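Local coordinates for CheC domain protein (Shewanella loihica PV-4, PDB 3IIC) that probably acts as a CheX-type phosphatase of the CheC-like superfamily in chemotaxis signalling, at residues K19-M24 against V90-N95. Sequence-based numbering, arbitrary orientation.
Sequences KTMANM and VGELTN. With EDO (1,2-ethanediol), chain C.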
loop_
_atom_site.group_PDB
_atom_site.type_symbol
_atom_site.label_atom_id
_atom_site.label_comp_id
_atom_site.label_asym_id
_atom_site.label_seq_id
_atom_site.Cartn_x
_atom_site.Cartn_y
_atom_site.Cartn_z
ATOM N N LYS A 19 -14.822 8.835 -15.281
ATOM C CA LYS A 19 -15.553 9.467 -16.385
ATOM C C LYS A 19 -14.591 10.218 -17.323
ATOM O O LYS A 19 -14.702 10.082 -18.526
ATOM C CB LYS A 19 -16.656 10.405 -15.840
ATOM C CG LYS A 19 -17.547 11.098 -16.868
ATOM C CD LYS A 19 -18.452 10.129 -17.608
ATOM N N THR A 20 -13.663 10.998 -16.754
ATOM C CA THR A 20 -12.656 11.786 -17.492
ATOM C C THR A 20 -11.731 10.891 -18.337
ATOM O O THR A 20 -11.422 11.178 -19.509
ATOM C CB THR A 20 -11.762 12.606 -16.491
ATOM O OG1 THR A 20 -12.590 13.475 -15.718
ATOM C CG2 THR A 20 -10.712 13.459 -17.197
HETATM N N MSE A 21 -11.278 9.820 -17.696
HETATM C CA MSE A 21 -10.371 8.859 -18.315
HETATM C C MSE A 21 -10.956 7.999 -19.427
HETATM O O MSE A 21 -10.396 7.941 -20.495
HETATM C CB MSE A 21 -9.800 7.922 -17.259
HETATM C CG MSE A 21 -8.708 8.504 -16.431
HETATM SE SE MSE A 21 -8.029 7.148 -15.201
HETATM C CE MSE A 21 -6.636 8.234 -14.461
ATOM N N ALA A 22 -12.076 7.344 -19.151
ATOM C CA ALA A 22 -12.661 6.333 -20.044
ATOM C C ALA A 22 -14.168 6.373 -20.235
ATOM O O ALA A 22 -14.731 5.404 -20.782
ATOM C CB ALA A 22 -12.276 4.958 -19.508
ATOM N N ASN A 23 -14.817 7.467 -19.809
ATOM C CA ASN A 23 -16.269 7.614 -19.864
ATOM C C ASN A 23 -17.002 6.428 -19.202
ATOM O O ASN A 23 -18.033 5.969 -19.664
ATOM C CB ASN A 23 -16.692 7.813 -21.330
ATOM C CG ASN A 23 -18.064 8.409 -21.475
ATOM O OD1 ASN A 23 -18.637 8.959 -20.531
ATOM N ND2 ASN A 23 -18.610 8.299 -22.673
HETATM N N MSE A 24 -16.443 5.962 -18.097
HETATM C CA MSE A 24 -16.889 4.757 -17.383
HETATM C C MSE A 24 -17.688 5.231 -16.166
HETATM O O MSE A 24 -17.164 5.978 -15.328
HETATM C CB MSE A 24 -15.624 3.959 -16.984
HETATM C CG MSE A 24 -15.778 2.675 -16.146
HETATM SE SE MSE A 24 -16.471 1.171 -17.149
HETATM C CE MSE A 24 -14.903 0.816 -18.239
ATOM N N VAL A 90 -3.307 2.504 -12.943
ATOM C CA VAL A 90 -3.865 2.376 -11.610
ATOM C C VAL A 90 -3.189 3.381 -10.662
ATOM O O VAL A 90 -3.894 4.025 -9.894
ATOM C CB VAL A 90 -3.830 0.885 -11.116
ATOM C CG1 VAL A 90 -4.215 0.765 -9.637
ATOM C CG2 VAL A 90 -4.761 0.016 -12.007
ATOM N N GLY A 91 -1.853 3.551 -10.761
ATOM C CA GLY A 91 -1.097 4.541 -9.944
ATOM C C GLY A 91 -1.539 5.961 -10.221
ATOM O O GLY A 91 -1.753 6.755 -9.298
ATOM N N GLU A 92 -1.681 6.285 -11.508
ATOM C CA GLU A 92 -2.190 7.595 -11.947
ATOM C C GLU A 92 -3.630 7.829 -11.455
ATOM O O GLU A 92 -3.921 8.868 -10.902
ATOM C CB GLU A 92 -2.139 7.696 -13.465
ATOM C CG GLU A 92 -2.705 9.011 -14.029
ATOM C CD GLU A 92 -2.649 9.065 -15.538
ATOM O OE1 GLU A 92 -1.824 8.303 -16.109
ATOM O OE2 GLU A 92 -3.412 9.854 -16.157
ATOM N N LEU A 93 -4.516 6.863 -11.667
ATOM C CA LEU A 93 -5.912 6.965 -11.192
ATOM C C LEU A 93 -5.936 7.217 -9.675
ATOM O O LEU A 93 -6.645 8.133 -9.201
ATOM C CB LEU A 93 -6.734 5.738 -11.630
ATOM C CG LEU A 93 -8.139 5.440 -11.061
ATOM C CD1 LEU A 93 -9.062 4.733 -12.072
ATOM C CD2 LEU A 93 -8.042 4.628 -9.774
ATOM N N THR A 94 -5.095 6.480 -8.946
ATOM C CA THR A 94 -4.952 6.636 -7.485
ATOM C C THR A 94 -4.527 8.051 -7.052
ATOM O O THR A 94 -5.118 8.578 -6.135
ATOM C CB THR A 94 -4.013 5.556 -6.869
ATOM O OG1 THR A 94 -4.524 4.260 -7.226
ATOM C CG2 THR A 94 -3.956 5.680 -5.334
ATOM N N ASN A 95 -3.529 8.630 -7.709
ATOM C CA ASN A 95 -3.064 9.992 -7.432
ATOM C C ASN A 95 -4.107 11.031 -7.764
ATOM O O ASN A 95 -4.215 12.013 -7.038
ATOM C CB ASN A 95 -1.811 10.395 -8.233
ATOM C CG ASN A 95 -0.527 9.943 -7.612
ATOM O OD1 ASN A 95 -0.372 9.920 -6.402
ATOM N ND2 ASN A 95 0.452 9.632 -8.461
HETATM C C1 EDO C . -7.229 11.454 -20.385
HETATM O O1 EDO C . -7.518 10.754 -19.166
HETATM C C2 EDO C . -8.484 11.985 -21.068
HETATM O O2 EDO C . -9.468 10.968 -21.258
#
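Met21, a selenomethionine, reaches from the C-terminal part of helix 4-22 to Leu93 and Glu92 on helix 84-107, a helix-to-helix contact in the CheX-like fold, where helices pack on an antiparallel sheet. The contact is thin: 129 Å² is buried in all, the nearest CA atoms, those of Met21 and Leu93, are 8.6 Å apart, and no hydrogen bond crosses it. Its tight part is the methyl end of one side chain. With chi2 at -177° and chi3 also near 180°, Met21 is stretched out beyond CG, which carries its CE to 3.6 Å from Leu93 CA, against the backbone of helix 84-107. The side chains of Met21 and Leu93 cross at about a right angle, and Met21 SE lies 4.1 Å from Leu93 CD1. Leu93 is buried and also touches Ile60 and Phe62 of strand 54-62, so the contact continues inward to the sheet. The outer side is looser. Exposed Glu92 meets the same methyl through CG and OE2, the latter 4.0 Å from Met21 CE. Nearby, a 1,2-ethanediol, probably a crystallisation additive, lies beside Met21, its O1 3.7 Å from Met21 CG, and its O2 donates a 2.6 Å hydrogen bond to Thr20 O.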